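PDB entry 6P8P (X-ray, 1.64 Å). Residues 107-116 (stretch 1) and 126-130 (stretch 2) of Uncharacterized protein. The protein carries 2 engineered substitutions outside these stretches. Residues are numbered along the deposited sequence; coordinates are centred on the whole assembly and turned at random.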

# COMPACT_ATOMS: atom_id res chain seq x y z
N PRO A 107 9.68 -2.12 -7.99
CA PRO A 107 10.16 -3.34 -8.65
C PRO A 107 9.23 -3.70 -9.80
O PRO A 107 8.01 -3.62 -9.68
N LYS A 108 9.82 -4.07 -10.94
CA LYS A 108 9.02 -4.26 -12.15
C LYS A 108 7.88 -5.24 -11.92
O LYS A 108 6.78 -5.04 -12.46
N GLU A 109 8.10 -6.27 -11.10
CA GLU A 109 7.09 -7.30 -10.90
C GLU A 109 5.87 -6.77 -10.15
O GLU A 109 4.79 -7.38 -10.24
N GLN A 110 6.01 -5.68 -9.41
CA GLN A 110 4.88 -5.09 -8.69
C GLN A 110 4.24 -3.93 -9.45
O GLN A 110 3.27 -3.35 -8.96
N LEU A 111 4.73 -3.58 -10.63
CA LEU A 111 4.25 -2.37 -11.26
C LEU A 111 2.78 -2.46 -11.60
O LEU A 111 2.06 -1.45 -11.59
N GLY A 112 2.31 -3.64 -11.97
CA GLY A 112 0.92 -3.81 -12.33
C GLY A 112 -0.02 -3.34 -11.24
O GLY A 112 -0.87 -2.47 -11.47
N TRP A 113 0.14 -3.88 -10.04
CA TRP A 113 -0.77 -3.49 -8.97
C TRP A 113 -0.47 -2.07 -8.49
O TRP A 113 -1.40 -1.31 -8.20
N VAL A 114 0.80 -1.68 -8.46
CA VAL A 114 1.14 -0.36 -7.94
C VAL A 114 0.59 0.73 -8.84
O VAL A 114 0.06 1.72 -8.35
N GLN A 115 0.77 0.61 -10.16
CA GLN A 115 0.30 1.67 -11.04
C GLN A 115 -1.22 1.80 -10.99
O GLN A 115 -1.75 2.91 -10.97
N SER A 116 -1.93 0.66 -10.90
CA SER A 116 -3.38 0.71 -10.74
C SER A 116 -3.78 1.36 -9.42
O SER A 116 -4.74 2.14 -9.38
N ILE A 126 3.06 8.79 -10.21
CA ILE A 126 3.17 7.58 -11.01
C ILE A 126 4.33 6.75 -10.48
O ILE A 126 5.12 7.20 -9.65
N ALA A 127 4.42 5.52 -10.96
CA ALA A 127 5.49 4.61 -10.61
C ALA A 127 6.25 4.18 -11.85
O ALA A 127 5.70 4.08 -12.95
N ARG A 128 7.52 3.89 -11.66
CA ARG A 128 8.37 3.39 -12.72
C ARG A 128 9.18 2.20 -12.25
O ARG A 128 9.46 2.07 -11.06
N ASP A 129 9.55 1.34 -13.20
CA ASP A 129 10.54 0.29 -12.99
C ASP A 129 11.81 0.88 -12.41
O ASP A 129 12.42 1.78 -12.99
N LEU A 130 12.20 0.38 -11.23
CA LEU A 130 13.31 1.00 -10.52
C LEU A 130 14.66 0.75 -11.18
O LEU A 130 15.66 1.31 -10.71

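Packing between residues 107-116 and the strand 126-129 with L130 just beyond it. Helix 111-116 runs nearly antiparallel to the strand, at 163° between their N-to-C directions, and the axes approach to 8.0 Å. The two stretches together bury 343 Å². No clear direct hydrogen bond crosses between them, so the contact rests mainly on apolar packing, with one water as a polar link.

P107 starts the walk. Its CA-to-CB bond points away from stretch 2, yet the ring, in a C-gamma exo pucker, still comes within reach through CD: CD of P107 lies 4.0 Å from CD2 of L130. L130 supplies the other half of this contact with chi1 and chi2 both p; its CA-to-CB bond is sideways, but the end of the side chain comes nearer, bringing CD2 to 3.6 Å from N of P107.

K108 sets off sideways and extends with all four chi angles t, so its end leads away into an exposed position. On the way, the aliphatic part of the chain passes the carboxylate of D129, with CD of K108 3.7 Å from OD2 of D129. The polar link instead uses the backbone N of K108 and the carboxylate of D129, joined by water 1: the water accepts from N of K108 at 2.8 Å and donates to OD1 of D129 at 2.6 Å. The t rotamer of D129 places the carboxylate for this bridge, where the CA atoms of the two residues are 4.9 Å apart.

E109 and Q110 do not reach the strand. Q110, chi1 m and chi2 t, serves its own stretch: its OE1 accepts a hydrogen bond from NE1 of W113 at 3.1 Å, nearly straight at 166°. W113, with chi1 p, is buried but makes no contact with stretch 2.

L111 points toward the strand and spans three of its residues. Its chi1 of -94° lies between wells, while chi2 is t. CD2 of L111 packs 3.9 Å from CB of A127 and equally close to C of R128, whereas CD1 of L111 reaches 3.7 Å from N of D129 and 4.1 Å from its CB. R128 takes part chiefly through its backbone; its side chain, chi1 p, starts away from the helix.

G112 has no side chain and touches nothing across the contact. One turn on from L111, V114 points toward the strand with chi1 t, and its CG1 rests 3.8 Å from CB of A127. The small, buried methyl of A127 points toward the helix and thus meets both L111 and V114.

Q115 begins sideways, but its end comes nearer to the strand with chi1 m and chi2 t; its CG is 4.2 Å from CB of A127. The side-chain amide lies beside O of A127, though its orientation is uncertain. S116, chi1 m, lies beyond reach of stretch 2.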

# COMPACT_ATOMS: atom_id res chain seq x y z
CB PRO A 107 10.12 -4.40 -7.54
CG PRO A 107 9.97 -3.66 -6.26
CD PRO A 107 9.30 -2.36 -6.59
CB LYS A 108 9.91 -4.72 -13.30
CG LYS A 108 9.21 -4.72 -14.67
CD LYS A 108 10.18 -5.12 -15.80
CE LYS A 108 9.43 -5.26 -17.13
NZ LYS A 108 10.26 -5.96 -18.15
CB GLU A 109 7.66 -8.51 -10.15
CG GLU A 109 8.11 -8.26 -8.72
CD GLU A 109 8.18 -9.56 -7.91
OE1 GLU A 109 9.00 -9.66 -6.97
OE2 GLU A 109 7.40 -10.50 -8.21
CB GLN A 110 5.32 -4.65 -7.30
CG GLN A 110 5.77 -5.84 -6.41
CD GLN A 110 5.87 -5.49 -4.93
OE1 GLN A 110 4.86 -5.38 -4.22
NE2 GLN A 110 7.11 -5.32 -4.46
CB LEU A 111 5.03 -2.08 -12.55
CG LEU A 111 6.22 -1.18 -12.51
CD1 LEU A 111 6.77 -1.05 -13.98
CD2 LEU A 111 5.91 0.16 -11.92
CB TRP A 113 -0.73 -4.51 -7.82
CG TRP A 113 0.30 -4.36 -6.73
CD1 TRP A 113 1.45 -5.10 -6.57
CD2 TRP A 113 0.23 -3.47 -5.60
NE1 TRP A 113 2.10 -4.69 -5.42
CE2 TRP A 113 1.38 -3.69 -4.82
CE3 TRP A 113 -0.68 -2.49 -5.20
CZ2 TRP A 113 1.62 -2.99 -3.64
CZ3 TRP A 113 -0.44 -1.81 -4.04
CH2 TRP A 113 0.71 -2.04 -3.28
CB VAL A 114 2.65 -0.26 -7.74
CG1 VAL A 114 3.05 1.18 -7.50
CG2 VAL A 114 3.06 -1.13 -6.58
CB GLN A 115 0.79 1.42 -12.48
CG GLN A 115 2.31 1.52 -12.58
CD GLN A 115 2.84 1.46 -14.01
OE1 GLN A 115 3.79 2.19 -14.38
NE2 GLN A 115 2.26 0.60 -14.80
CB SER A 116 -3.98 -0.70 -10.84
OG SER A 116 -3.82 -1.21 -12.13
CB ILE A 126 3.36 7.89 -12.51
CG1 ILE A 126 4.61 8.73 -12.73
CG2 ILE A 126 2.14 8.65 -13.03
CD1 ILE A 126 4.90 9.04 -14.19
CB ALA A 127 4.94 3.38 -9.88
CB ARG A 128 9.34 4.48 -13.22
CG ARG A 128 10.39 4.80 -12.21
CD ARG A 128 11.30 5.96 -12.64
NE ARG A 128 12.50 6.01 -11.81
CZ ARG A 128 12.56 6.59 -10.61
NH1 ARG A 128 11.49 7.18 -10.10
NH2 ARG A 128 13.69 6.54 -9.91
CB ASP A 129 10.81 -0.38 -14.35
CG ASP A 129 11.95 -1.40 -14.32
OD1 ASP A 129 12.60 -1.59 -13.29
OD2 ASP A 129 12.19 -2.00 -15.39
CB LEU A 130 13.34 0.54 -9.06
CG LEU A 130 13.46 -0.94 -8.73
CD1 LEU A 130 14.84 -1.49 -8.97
CD2 LEU A 130 13.05 -1.16 -7.25
O HOH W 1 12.55 -3.39 -11.35